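Transglutaminase elicitor (Phytophthora sojae, PDB 3TW5) acts as a transglutaminase and probably elicits innate immune responses in plants as a pathogen-associated molecular pattern. Local coordinates at residues M246-G251 and K268-V273; E259-N264 and Y305-L310. The protein carries 1 engineered substitution. All coordinates share one frame; numbering follows the deposited sequence.

Contact 1 of 2, residues M246-G251 and K268-V273; sequences MTLEEG and KSLVYV
Met246 N donates to Leu270 O at 2.7 Å, and Leu270 N returns a bond to Met246 O at 2.8 Å. This reciprocal pair makes Met246 and Leu270 an antiparallel hydrogen-bonded pair, at the point where strand 232-246 ends and helix 248-256 is about to begin. Both side chains lie on the same face of the sheet, Met246 CB to Leu270 CB 4.2 Å. From there Met246 runs beside Tyr272, pointing the same way, with SD 4.2 Å from Tyr272 CB. Leu270 also meets the helix: its CD1 lies 3.7 Å from Gly251 CA in the first helical turn. Leu248 adds an apolar touch, CD2 to Leu270 CG at 4.1 Å, while its CD1 rests against the carbonyl oxygen of Lys268. Thr247 caps the helix through a capping box: its OG1 accepts from Glu250 N, and Glu250 OE1 uses its anti lone pair to take Thr247 N in a nearly straight bond (2.8 Å, 175°). Lys268 and Ser269 both face Leu310 as a classic beta bulge. The chemistry thus divides: backbone bonds fix the strand end, the capping box takes up the amides of Thr247 and Glu250, and leucine contacts seat the first turn on strand 269-280.

Contact 2 of 2, residues E259-N264 and Y305-L310; sequences EAYPWN and YYLLEL
The carboxylate of Glu309 takes one donor on each oxygen from segment 259-264. Tyr261 OH donates to Glu309 OE2 at 2.6 Å, meeting that oxygen on its anti side and 16° out of the carboxylate plane. Asn264 ND2 donates to Glu309 OE1, also at 2.6 Å; the acceptor sits close to the amide plane, yet the amide approaches from above the carboxylate plane. OE2 lies at the edge of the tyrosine ring, near its plane, and ring and carboxylate planes stand 82° apart. In both Tyr261 (chi1 -172°) and Asn264, CG is anti to the backbone N. The Glu309 chain is extended beyond CG and carries the acid out from strand 299-310. On the other side of the ring, Leu307 CD1 touches Tyr261 CE1 at 4.2 Å, while Trp263 CB lies 4.1 Å from Glu309 OE2. Farther out, the backbone N of Trp263 lies 3.9 Å above one face of the Tyr261 ring, offset toward the rim, and Asn264 OD1 accepts from Ala266 N, which helps fix the rotation of the amide. Glu309 OE2 also accepts from Glu1 N at the start of the chain. Three donors therefore serve a buried carboxylate, an environment consistent with a stabilised negative charge, and the acid ties the irregular loop and the N terminus to strand 299-310, alongside apolar contacts of Tyr261.

Overall arrangement
Along the chain the segments come in the order 246-251, 259-264, 268-273 and 305-310, so the two contacts cross. Contact 1 closes a loop of 16 residues that holds the rest of helix 248-256 and the segment 259-264. Contact 2 starts within that loop and closes a longer one, of 40 residues, running through strand 269-280 and back along strand 299-310. These two strands are antiparallel neighbours in the main sheet, bonded by Lys268 N to Leu310 O at 2.8 Å among others. On the sheet face bearing Leu270, Leu307 and Glu309, Leu270 CD2 packs 3.6 Å from Tyr261 CZ, joining the contacts directly. Together they fasten the helix and its following loop to one end of the sheet.

Contact 1 of 2, residues M246-G251 and K268-V273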
ATOM      1  N   MET A 246      33.387   0.996  -2.108  1.00 42.06           N
ATOM      2  CA  MET A 246      34.144  -0.243  -2.239  1.00 41.66           C
ATOM      3  C   MET A 246      34.692  -0.365  -3.649  1.00 41.43           C
ATOM      4  O   MET A 246      34.030   0.022  -4.613  1.00 41.43           O
ATOM      5  CB  MET A 246      33.250  -1.447  -1.954  1.00 41.72           C
ATOM      6  CG  MET A 246      33.183  -1.860  -0.500  1.00 42.01           C
ATOM      7  SD  MET A 246      31.911  -3.108  -0.227  1.00 42.26           S
ATOM      8  CE  MET A 246      32.679  -4.104   1.043  1.00 42.18           C
ATOM      9  N   THR A 247      35.900  -0.903  -3.774  1.00 41.13           N
ATOM     10  CA  THR A 247      36.439  -1.220  -5.093  1.00 40.79           C
ATOM     11  C   THR A 247      35.735  -2.472  -5.602  1.00 40.61           C
ATOM     12  O   THR A 247      35.171  -3.237  -4.813  1.00 40.62           O
ATOM     13  CB  THR A 247      37.970  -1.434  -5.079  1.00 40.70           C
ATOM     14  OG1 THR A 247      38.307  -2.491  -4.174  1.00 40.79           O
ATOM     15  CG2 THR A 247      38.689  -0.161  -4.658  1.00 40.79           C
ATOM     16  N   LEU A 248      35.755  -2.668  -6.916  1.00 40.40           N
ATOM     17  CA  LEU A 248      35.163  -3.852  -7.526  1.00 40.08           C
ATOM     18  C   LEU A 248      35.675  -5.114  -6.842  1.00 40.06           C
ATOM     19  O   LEU A 248      34.891  -6.003  -6.500  1.00 40.02           O
ATOM     20  CB  LEU A 248      35.463  -3.893  -9.028  1.00 40.02           C
ATOM     21  CG  LEU A 248      34.913  -2.738  -9.870  1.00 39.86           C
ATOM     22  CD1 LEU A 248      35.601  -2.686 -11.221  1.00 39.65           C
ATOM     23  CD2 LEU A 248      33.399  -2.840 -10.032  1.00 39.90           C
ATOM     24  N   GLU A 249      36.988  -5.159  -6.619  1.00 39.97           N
ATOM     25  CA  GLU A 249      37.658  -6.296  -5.985  1.00 39.99           C
ATOM     26  C   GLU A 249      37.215  -6.507  -4.534  1.00 39.79           C
ATOM     27  O   GLU A 249      37.051  -7.648  -4.090  1.00 39.77           O
ATOM     28  CB  GLU A 249      39.181  -6.132  -6.060  1.00 40.15           C
ATOM     29  CG  GLU A 249      39.768  -6.096  -7.480  1.00 40.87           C
ATOM     30  CD  GLU A 249      39.462  -4.801  -8.242  1.00 41.60           C
ATOM     31  OE1 GLU A 249      39.409  -4.849  -9.493  1.00 42.01           O
ATOM     32  OE2 GLU A 249      39.267  -3.741  -7.600  1.00 41.85           O
ATOM     33  N   GLU A 250      37.018  -5.409  -3.804  1.00 39.53           N
ATOM     34  CA  GLU A 250      36.553  -5.467  -2.420  1.00 39.33           C
ATOM     35  C   GLU A 250      35.144  -6.044  -2.304  1.00 39.16           C
ATOM     36  O   GLU A 250      34.897  -6.918  -1.468  1.00 39.03           O
ATOM     37  CB  GLU A 250      36.603  -4.085  -1.772  1.00 39.42           C
ATOM     38  CG  GLU A 250      37.959  -3.713  -1.201  1.00 39.77           C
ATOM     39  CD  GLU A 250      38.039  -2.254  -0.780  1.00 40.20           C
ATOM     40  OE1 GLU A 250      37.328  -1.408  -1.371  1.00 40.38           O
ATOM     41  OE2 GLU A 250      38.826  -1.948   0.140  1.00 40.55           O
ATOM     42  N   GLY A 251      34.235  -5.553  -3.148  1.00 38.89           N
ATOM     43  CA  GLY A 251      32.841  -6.000  -3.151  1.00 38.41           C
ATOM     44  C   GLY A 251      32.690  -7.451  -3.566  1.00 38.15           C
ATOM     45  O   GLY A 251      31.945  -8.212  -2.941  1.00 38.07           O
ATOM     46  N   LYS A 268      32.402   0.538 -12.600  1.00 39.24           N
ATOM     47  CA  LYS A 268      33.746   1.035 -12.290  1.00 39.05           C
ATOM     48  C   LYS A 268      34.090   0.964 -10.802  1.00 38.79           C
ATOM     49  O   LYS A 268      35.235   0.688 -10.441  1.00 39.03           O
ATOM     50  CB  LYS A 268      33.942   2.464 -12.813  1.00 39.15           C
ATOM     51  CG  LYS A 268      33.900   2.605 -14.335  1.00 39.47           C
ATOM     52  CD  LYS A 268      34.988   1.795 -15.026  1.00 39.76           C
ATOM     53  CE  LYS A 268      34.793   1.802 -16.535  1.00 40.27           C
ATOM     54  NZ  LYS A 268      35.578   0.725 -17.209  1.00 40.78           N
ATOM     55  N   SER A 269      33.104   1.225  -9.947  1.00 38.26           N
ATOM     56  CA  SER A 269      33.268   1.083  -8.500  1.00 37.77           C
ATOM     57  C   SER A 269      31.940   0.709  -7.844  1.00 37.46           C
ATOM     58  O   SER A 269      30.887   0.739  -8.489  1.00 37.50           O
ATOM     59  CB  SER A 269      33.838   2.363  -7.879  1.00 37.80           C
ATOM     60  OG  SER A 269      32.961   3.458  -8.059  1.00 38.05           O
ATOM     61  N   LEU A 270      31.994   0.359  -6.562  1.00 36.88           N
ATOM     62  CA  LEU A 270      30.805  -0.088  -5.843  1.00 36.36           C
ATOM     63  C   LEU A 270      30.557   0.744  -4.589  1.00 36.15           C
ATOM     64  O   LEU A 270      31.484   1.331  -4.028  1.00 36.09           O
ATOM     65  CB  LEU A 270      30.932  -1.571  -5.473  1.00 36.29           C
ATOM     66  CG  LEU A 270      31.256  -2.588  -6.572  1.00 36.08           C
ATOM     67  CD1 LEU A 270      31.665  -3.901  -5.947  1.00 35.98           C
ATOM     68  CD2 LEU A 270      30.085  -2.788  -7.528  1.00 36.03           C
ATOM     69  N   VAL A 271      29.296   0.806  -4.166  1.00 35.75           N
ATOM     70  CA  VAL A 271      28.934   1.429  -2.897  1.00 35.46           C
ATOM     71  C   VAL A 271      27.963   0.516  -2.163  1.00 35.33           C
ATOM     72  O   VAL A 271      26.885   0.216  -2.671  1.00 35.53           O
ATOM     73  CB  VAL A 271      28.301   2.839  -3.079  1.00 35.43           C
ATOM     74  CG1 VAL A 271      27.819   3.390  -1.743  1.00 35.31           C
ATOM     75  CG2 VAL A 271      29.289   3.808  -3.704  1.00 35.33           C
ATOM     76  N   TYR A 272      28.359   0.065  -0.977  1.00 35.16           N
ATOM     77  CA  TYR A 272      27.473  -0.708  -0.118  1.00 34.87           C
ATOM     78  C   TYR A 272      26.502   0.242   0.553  1.00 34.87           C
ATOM     79  O   TYR A 272      26.913   1.199   1.209  1.00 34.85           O
ATOM     80  CB  TYR A 272      28.265  -1.486   0.936  1.00 34.79           C
ATOM     81  CG  TYR A 272      27.405  -2.101   2.026  1.00 34.67           C
ATOM     82  CD1 TYR A 272      26.780  -3.333   1.839  1.00 34.56           C
ATOM     83  CD2 TYR A 272      27.215  -1.449   3.243  1.00 34.50           C
ATOM     84  CE1 TYR A 272      25.994  -3.897   2.831  1.00 34.46           C
ATOM     85  CE2 TYR A 272      26.429  -2.004   4.240  1.00 34.53           C
ATOM     86  CZ  TYR A 272      25.822  -3.229   4.027  1.00 34.61           C
ATOM     87  OH  TYR A 272      25.041  -3.785   5.015  1.00 35.02           O
ATOM     88  N   VAL A 273      25.213  -0.020   0.379  1.00 34.90           N
ATOM     89  CA  VAL A 273      24.183   0.828   0.959  1.00 34.89           C
ATOM     90  C   VAL A 273      23.285   0.021   1.881  1.00 35.04           C
ATOM     91  O   VAL A 273      22.857  -1.083   1.544  1.00 34.97           O
ATOM     92  CB  VAL A 273      23.334   1.548  -0.127  1.00 34.85           C
ATOM     93  CG1 VAL A 273      22.271   2.445   0.508  1.00 34.60           C
ATOM     94  CG2 VAL A 273      24.223   2.365  -1.055  1.00 34.67           C
TER

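Contact 2 of 2, residues E259-N264 and Y305-L310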
ATOM      1  N   GLU A 259      37.483 -12.941  -6.881  1.00 40.46           N
ATOM      2  CA  GLU A 259      38.569 -11.983  -7.080  1.00 40.89           C
ATOM      3  C   GLU A 259      38.172 -10.836  -8.004  1.00 40.68           C
ATOM      4  O   GLU A 259      38.745  -9.748  -7.928  1.00 40.88           O
ATOM      5  CB  GLU A 259      39.831 -12.685  -7.582  1.00 41.18           C
ATOM      6  CG  GLU A 259      40.557 -13.456  -6.483  1.00 42.72           C
ATOM      7  CD  GLU A 259      41.604 -14.429  -7.009  1.00 44.12           C
ATOM      8  OE1 GLU A 259      41.693 -14.624  -8.248  1.00 44.60           O
ATOM      9  OE2 GLU A 259      42.337 -15.009  -6.170  1.00 44.80           O
ATOM     10  N   ALA A 260      37.185 -11.084  -8.867  1.00 40.42           N
ATOM     11  CA  ALA A 260      36.658 -10.059  -9.768  1.00 40.08           C
ATOM     12  C   ALA A 260      35.138  -9.943  -9.660  1.00 39.97           C
ATOM     13  O   ALA A 260      34.445 -10.934  -9.413  1.00 39.90           O
ATOM     14  CB  ALA A 260      37.072 -10.348 -11.203  1.00 40.04           C
ATOM     15  N   TYR A 261      34.634  -8.723  -9.841  1.00 39.80           N
ATOM     16  CA  TYR A 261      33.196  -8.450  -9.833  1.00 39.60           C
ATOM     17  C   TYR A 261      32.554  -8.890 -11.153  1.00 39.64           C
ATOM     18  O   TYR A 261      32.901  -8.371 -12.215  1.00 39.65           O
ATOM     19  CB  TYR A 261      32.947  -6.963  -9.574  1.00 39.45           C
ATOM     20  CG  TYR A 261      31.498  -6.591  -9.351  1.00 39.12           C
ATOM     21  CD1 TYR A 261      30.867  -6.861  -8.135  1.00 38.95           C
ATOM     22  CD2 TYR A 261      30.762  -5.950 -10.346  1.00 38.83           C
ATOM     23  CE1 TYR A 261      29.538  -6.515  -7.921  1.00 38.72           C
ATOM     24  CE2 TYR A 261      29.431  -5.598 -10.140  1.00 38.72           C
ATOM     25  CZ  TYR A 261      28.829  -5.884  -8.927  1.00 38.67           C
ATOM     26  OH  TYR A 261      27.520  -5.540  -8.715  1.00 38.51           O
ATOM     27  N   PRO A 262      31.614  -9.847 -11.092  1.00 39.70           N
ATOM     28  CA  PRO A 262      31.079 -10.435 -12.318  1.00 39.81           C
ATOM     29  C   PRO A 262      29.792  -9.802 -12.866  1.00 39.92           C
ATOM     30  O   PRO A 262      29.502  -9.955 -14.049  1.00 40.08           O
ATOM     31  CB  PRO A 262      30.804 -11.879 -11.902  1.00 39.77           C
ATOM     32  CG  PRO A 262      30.475 -11.788 -10.431  1.00 39.65           C
ATOM     33  CD  PRO A 262      31.090 -10.523  -9.889  1.00 39.62           C
ATOM     34  N   TRP A 263      29.047  -9.093 -12.022  1.00 40.02           N
ATOM     35  CA  TRP A 263      27.656  -8.734 -12.316  1.00 40.10           C
ATOM     36  C   TRP A 263      27.431  -7.580 -13.297  1.00 40.21           C
ATOM     37  O   TRP A 263      26.300  -7.353 -13.731  1.00 40.44           O
ATOM     38  CB  TRP A 263      26.899  -8.471 -11.015  1.00 40.12           C
ATOM     39  CG  TRP A 263      27.040  -9.583 -10.025  1.00 40.35           C
ATOM     40  CD1 TRP A 263      27.777  -9.566  -8.880  1.00 40.36           C
ATOM     41  CD2 TRP A 263      26.444 -10.885 -10.101  1.00 40.49           C
ATOM     42  NE1 TRP A 263      27.673 -10.772  -8.231  1.00 40.50           N
ATOM     43  CE2 TRP A 263      26.859 -11.600  -8.958  1.00 40.62           C
ATOM     44  CE3 TRP A 263      25.592 -11.515 -11.020  1.00 40.56           C
ATOM     45  CZ2 TRP A 263      26.454 -12.917  -8.707  1.00 40.78           C
ATOM     46  CZ3 TRP A 263      25.190 -12.823 -10.771  1.00 40.70           C
ATOM     47  CH2 TRP A 263      25.622 -13.509  -9.622  1.00 40.73           C
ATOM     48  N   ASN A 264      28.492  -6.856 -13.641  1.00 40.34           N
ATOM     49  CA  ASN A 264      28.402  -5.736 -14.582  1.00 40.38           C
ATOM     50  C   ASN A 264      29.773  -5.325 -15.098  1.00 40.44           C
ATOM     51  O   ASN A 264      30.572  -4.736 -14.364  1.00 40.68           O
ATOM     52  CB  ASN A 264      27.705  -4.532 -13.937  1.00 40.34           C
ATOM     53  CG  ASN A 264      27.319  -3.458 -14.948  1.00 40.56           C
ATOM     54  OD1 ASN A 264      27.847  -3.404 -16.059  1.00 40.89           O
ATOM     55  ND2 ASN A 264      26.394  -2.592 -14.557  1.00 40.67           N
ATOM     56  N   TYR A 305      19.756  -4.084   2.130  1.00 37.36           N
ATOM     57  CA  TYR A 305      21.197  -4.064   1.943  1.00 36.90           C
ATOM     58  C   TYR A 305      21.496  -4.389   0.491  1.00 36.62           C
ATOM     59  O   TYR A 305      21.033  -5.403  -0.036  1.00 36.61           O
ATOM     60  CB  TYR A 305      21.870  -5.077   2.879  1.00 36.93           C
ATOM     61  CG  TYR A 305      21.295  -5.088   4.280  1.00 37.10           C
ATOM     62  CD1 TYR A 305      21.818  -4.264   5.278  1.00 37.09           C
ATOM     63  CD2 TYR A 305      20.214  -5.912   4.603  1.00 37.21           C
ATOM     64  CE1 TYR A 305      21.284  -4.266   6.563  1.00 37.29           C
ATOM     65  CE2 TYR A 305      19.672  -5.920   5.881  1.00 37.41           C
ATOM     66  CZ  TYR A 305      20.211  -5.097   6.857  1.00 37.54           C
ATOM     67  OH  TYR A 305      19.671  -5.109   8.125  1.00 37.80           O
ATOM     68  N   TYR A 306      22.265  -3.520  -0.154  1.00 36.18           N
ATOM     69  CA  TYR A 306      22.584  -3.691  -1.561  1.00 35.78           C
ATOM     70  C   TYR A 306      23.876  -2.999  -1.972  1.00 36.00           C
ATOM     71  O   TYR A 306      24.293  -2.010  -1.363  1.00 35.92           O
ATOM     72  CB  TYR A 306      21.417  -3.222  -2.446  1.00 35.46           C
ATOM     73  CG  TYR A 306      20.803  -1.888  -2.069  1.00 34.63           C
ATOM     74  CD1 TYR A 306      19.750  -1.814  -1.155  1.00 34.12           C
ATOM     75  CD2 TYR A 306      21.262  -0.701  -2.642  1.00 34.25           C
ATOM     76  CE1 TYR A 306      19.179  -0.591  -0.810  1.00 33.66           C
ATOM     77  CE2 TYR A 306      20.695   0.528  -2.307  1.00 33.81           C
ATOM     78  CZ  TYR A 306      19.655   0.574  -1.391  1.00 33.72           C
ATOM     79  OH  TYR A 306      19.096   1.785  -1.061  1.00 33.28           O
ATOM     80  N   LEU A 307      24.514  -3.550  -2.999  1.00 36.27           N
ATOM     81  CA  LEU A 307      25.646  -2.910  -3.650  1.00 36.67           C
ATOM     82  C   LEU A 307      25.123  -2.108  -4.826  1.00 36.89           C
ATOM     83  O   LEU A 307      24.406  -2.642  -5.668  1.00 37.11           O
ATOM     84  CB  LEU A 307      26.644  -3.956  -4.163  1.00 36.61           C
ATOM     85  CG  LEU A 307      27.463  -4.817  -3.196  1.00 36.60           C
ATOM     86  CD1 LEU A 307      28.158  -5.932  -3.965  1.00 36.38           C
ATOM     87  CD2 LEU A 307      28.476  -3.978  -2.422  1.00 36.53           C
ATOM     88  N   LEU A 308      25.468  -0.829  -4.879  1.00 37.32           N
ATOM     89  CA  LEU A 308      25.160  -0.011  -6.047  1.00 37.80           C
ATOM     90  C   LEU A 308      26.368   0.048  -6.973  1.00 38.22           C
ATOM     91  O   LEU A 308      27.506   0.194  -6.514  1.00 38.48           O
ATOM     92  CB  LEU A 308      24.731   1.400  -5.636  1.00 37.64           C
ATOM     93  CG  LEU A 308      23.362   1.581  -4.974  1.00 37.60           C
ATOM     94  CD1 LEU A 308      23.127   3.049  -4.655  1.00 37.49           C
ATOM     95  CD2 LEU A 308      22.240   1.042  -5.850  1.00 37.48           C
ATOM     96  N   GLU A 309      26.120  -0.081  -8.273  1.00 38.66           N
ATOM     97  CA  GLU A 309      27.184  -0.003  -9.269  1.00 39.23           C
ATOM     98  C   GLU A 309      27.303   1.413  -9.817  1.00 39.65           C
ATOM     99  O   GLU A 309      26.318   2.000 -10.271  1.00 39.74           O
ATOM    100  CB  GLU A 309      26.938  -0.990 -10.405  1.00 39.08           C
ATOM    101  CG  GLU A 309      26.995  -2.443  -9.981  1.00 39.34           C
ATOM    102  CD  GLU A 309      26.235  -3.355 -10.920  1.00 39.41           C
ATOM    103  OE1 GLU A 309      25.829  -2.895 -12.005  1.00 39.45           O
ATOM    104  OE2 GLU A 309      26.039  -4.537 -10.574  1.00 39.59           O
ATOM    105  N   LEU A 310      28.520   1.950  -9.762  1.00 40.27           N
ATOM    106  CA  LEU A 310      28.810   3.307 -10.217  1.00 40.74           C
ATOM    107  C   LEU A 310      29.756   3.298 -11.409  1.00 41.14           C
ATOM    108  O   LEU A 310      30.641   2.448 -11.500  1.00 41.31           O
ATOM    109  CB  LEU A 310      29.427   4.119  -9.077  1.00 40.58           C
ATOM    110  CG  LEU A 310      28.538   4.932  -8.126  1.00 40.64           C
ATOM    111  CD1 LEU A 310      27.371   4.138  -7.548  1.00 40.61           C
ATOM    112  CD2 LEU A 310      29.388   5.511  -7.004  1.00 40.58           C
TER